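Local coordinates for iron binding protein FbpA (Mannheimia haemolytica, PDB 1Q35) that binds ferric iron in the periplasm and probably serves as the solute-binding component of a bacterial iron-uptake system, at residues V135-N140 and K312-S317. Numbering follows the deposited sequence. Where two conformers were deposited one is given.
Sequences VRSGKN and KFDDFS
The carboxylate of Asp-314 grips the turn at Ser-137 with both oxygens, each through its syn lone pair. Asp-314 OD2 takes the hydroxyl OG of Ser-137 at 2.6 Å. Asp-314 OD1 takes the backbone N of Gly-138 at 2.8 Å in a nearly straight bond (164°). With OG anti to the backbone N (chi1 175°), the Ser-137 hydroxyl also accepts from Lys-139 N at 3.2 Å, closing an ST turn, while the two bonds to Asp-314 fix the carboxylate's rotation. In this periplasmic-binding-protein fold the type I turn 137-140 leads from strand 133-134 to the N-cap Asn-140 of helix 141-168; Lys-312, just past helix 301-311, closes it in a Schellman motif and begins the type I turn that carries Phe-313 and Asp-314. Asp-314 OD1 lies at the edge of the Phe-313 ring, in its plane; the Phe-313 and Val-135 side chains cross at about a right angle. Val-135 CG1 comes in at the ring's edge, 3.5 Å from Phe-313 CE2. Gly-138 CA approaches Phe-313 CD2 obliquely at 3.6 Å, and Leu-166, Leu-170 and Val-308 also pack against Phe-313. Arg-136 points away, its side chain near Tyr-142 and Tyr-199, iron ligands that carry no metal here.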
loop_
_atom_site.group_PDB
_atom_site.type_symbol
_atom_site.label_atom_id
_atom_site.label_comp_id
_atom_site.label_asym_id
_atom_site.label_seq_id
_atom_site.Cartn_x
_atom_site.Cartn_y
_atom_site.Cartn_z
ATOM N N VAL A 135 -14.255 6.798 3.826
ATOM C CA VAL A 135 -12.812 6.601 3.808
ATOM C C VAL A 135 -12.343 6.337 5.234
ATOM O O VAL A 135 -12.875 6.908 6.194
ATOM C CB VAL A 135 -12.064 7.768 3.150
ATOM C CG1 VAL A 135 -12.129 8.993 4.002
ATOM C CG2 VAL A 135 -10.616 7.380 2.846
ATOM N N ARG A 136 -11.359 5.458 5.377
ATOM C CA ARG A 136 -10.714 5.254 6.669
ATOM C C ARG A 136 -9.982 6.527 7.096
ATOM O O ARG A 136 -9.900 7.492 6.339
ATOM C CB ARG A 136 -9.742 4.080 6.611
ATOM C CG ARG A 136 -8.442 4.400 5.892
ATOM C CD ARG A 136 -7.603 3.200 5.587
ATOM N NE ARG A 136 -7.139 2.526 6.795
ATOM C CZ ARG A 136 -6.522 1.361 6.789
ATOM N NH1 ARG A 136 -6.322 0.722 5.643
ATOM N NH2 ARG A 136 -6.119 0.827 7.934
ATOM N N SER A 137 -9.465 6.524 8.316
ATOM C CA SER A 137 -8.740 7.674 8.849
ATOM C C SER A 137 -7.889 8.376 7.795
ATOM O O SER A 137 -7.100 7.744 7.096
ATOM C CB SER A 137 -7.835 7.244 9.997
ATOM O OG SER A 137 -7.053 8.340 10.449
ATOM N N GLY A 138 -8.030 9.692 7.720
ATOM C CA GLY A 138 -7.224 10.496 6.823
ATOM C C GLY A 138 -5.742 10.452 7.141
ATOM O O GLY A 138 -4.918 10.756 6.283
ATOM N N LYS A 139 -5.403 10.082 8.375
ATOM C CA LYS A 139 -4.015 9.942 8.805
ATOM C C LYS A 139 -3.413 8.576 8.509
ATOM O O LYS A 139 -2.220 8.364 8.722
ATOM C CB LYS A 139 -3.900 10.226 10.305
ATOM C CG LYS A 139 -4.307 11.630 10.685
ATOM C CD LYS A 139 -4.202 11.883 12.180
ATOM C CE LYS A 139 -5.066 13.068 12.602
ATOM N NZ LYS A 139 -4.975 14.225 11.657
ATOM N N ASN A 140 -4.221 7.635 8.027
ATOM C CA ASN A 140 -3.674 6.364 7.598
ATOM C C ASN A 140 -2.724 6.586 6.427
ATOM O O ASN A 140 -3.032 7.342 5.513
ATOM C CB ASN A 140 -4.772 5.396 7.193
ATOM C CG ASN A 140 -4.216 4.098 6.724
ATOM O OD1 ASN A 140 -3.864 3.229 7.528
ATOM N ND2 ASN A 140 -4.059 3.974 5.427
ATOM N N LYS A 312 -8.711 18.745 10.060
ATOM C CA LYS A 312 -9.270 17.881 11.102
ATOM C C LYS A 312 -10.155 16.828 10.441
ATOM O O LYS A 312 -11.345 16.683 10.746
ATOM C CB LYS A 312 -10.016 18.696 12.169
ATOM C CG LYS A 312 -9.110 19.641 12.963
ATOM C CD LYS A 312 -8.127 18.883 13.852
ATOM C CE LYS A 312 -7.308 19.815 14.738
ATOM N NZ LYS A 312 -6.082 20.317 14.057
ATOM N N PHE A 313 -9.535 16.090 9.523
ATOM C CA PHE A 313 -10.243 15.198 8.616
ATOM C C PHE A 313 -11.122 14.177 9.327
ATOM O O PHE A 313 -12.204 13.846 8.839
ATOM C CB PHE A 313 -9.247 14.467 7.702
ATOM C CG PHE A 313 -9.904 13.723 6.579
ATOM C CD1 PHE A 313 -10.189 14.360 5.381
ATOM C CD2 PHE A 313 -10.267 12.401 6.731
ATOM C CE1 PHE A 313 -10.806 13.683 4.362
ATOM C CE2 PHE A 313 -10.888 11.722 5.713
ATOM C CZ PHE A 313 -11.148 12.362 4.523
ATOM N N ASP A 314 -10.639 13.658 10.446
ATOM C CA ASP A 314 -11.328 12.577 11.148
ATOM C C ASP A 314 -12.407 13.042 12.123
ATOM O O ASP A 314 -13.137 12.217 12.672
ATOM C CB ASP A 314 -10.320 11.719 11.905
ATOM C CG ASP A 314 -9.407 10.924 10.991
ATOM O OD1 ASP A 314 -9.641 10.860 9.757
ATOM O OD2 ASP A 314 -8.425 10.308 11.443
ATOM N N ASP A 315 -12.508 14.345 12.349
ATOM C CA ASP A 315 -13.516 14.886 13.258
ATOM C C ASP A 315 -14.873 14.965 12.552
ATOM O O ASP A 315 -15.005 15.613 11.513
ATOM C CB ASP A 315 -13.088 16.266 13.745
ATOM C CG ASP A 315 -14.035 16.835 14.774
ATOM O OD1 ASP A 315 -13.765 16.682 15.985
ATOM O OD2 ASP A 315 -15.068 17.449 14.459
ATOM N N PHE A 316 -15.882 14.322 13.138
ATOM C CA PHE A 316 -17.214 14.223 12.542
ATOM C C PHE A 316 -18.258 14.974 13.385
ATOM O O PHE A 316 -19.459 14.724 13.269
ATOM C CB PHE A 316 -17.593 12.741 12.410
ATOM C CG PHE A 316 -18.639 12.459 11.363
ATOM C CD1 PHE A 316 -18.334 12.548 10.012
ATOM C CD2 PHE A 316 -19.928 12.085 11.732
ATOM C CE1 PHE A 316 -19.294 12.284 9.049
ATOM C CE2 PHE A 316 -20.895 11.821 10.770
ATOM C CZ PHE A 316 -20.578 11.917 9.427
ATOM N N SER A 317 -17.793 15.914 14.205
ATOM C CA SER A 317 -18.650 16.615 15.165
ATOM C C SER A 317 -19.530 17.706 14.544
ATOM O O SER A 317 -20.501 18.147 15.167
ATOM C CB SER A 317 -17.795 17.222 16.282
ATOM O OG SER A 317 -17.125 18.390 15.840
#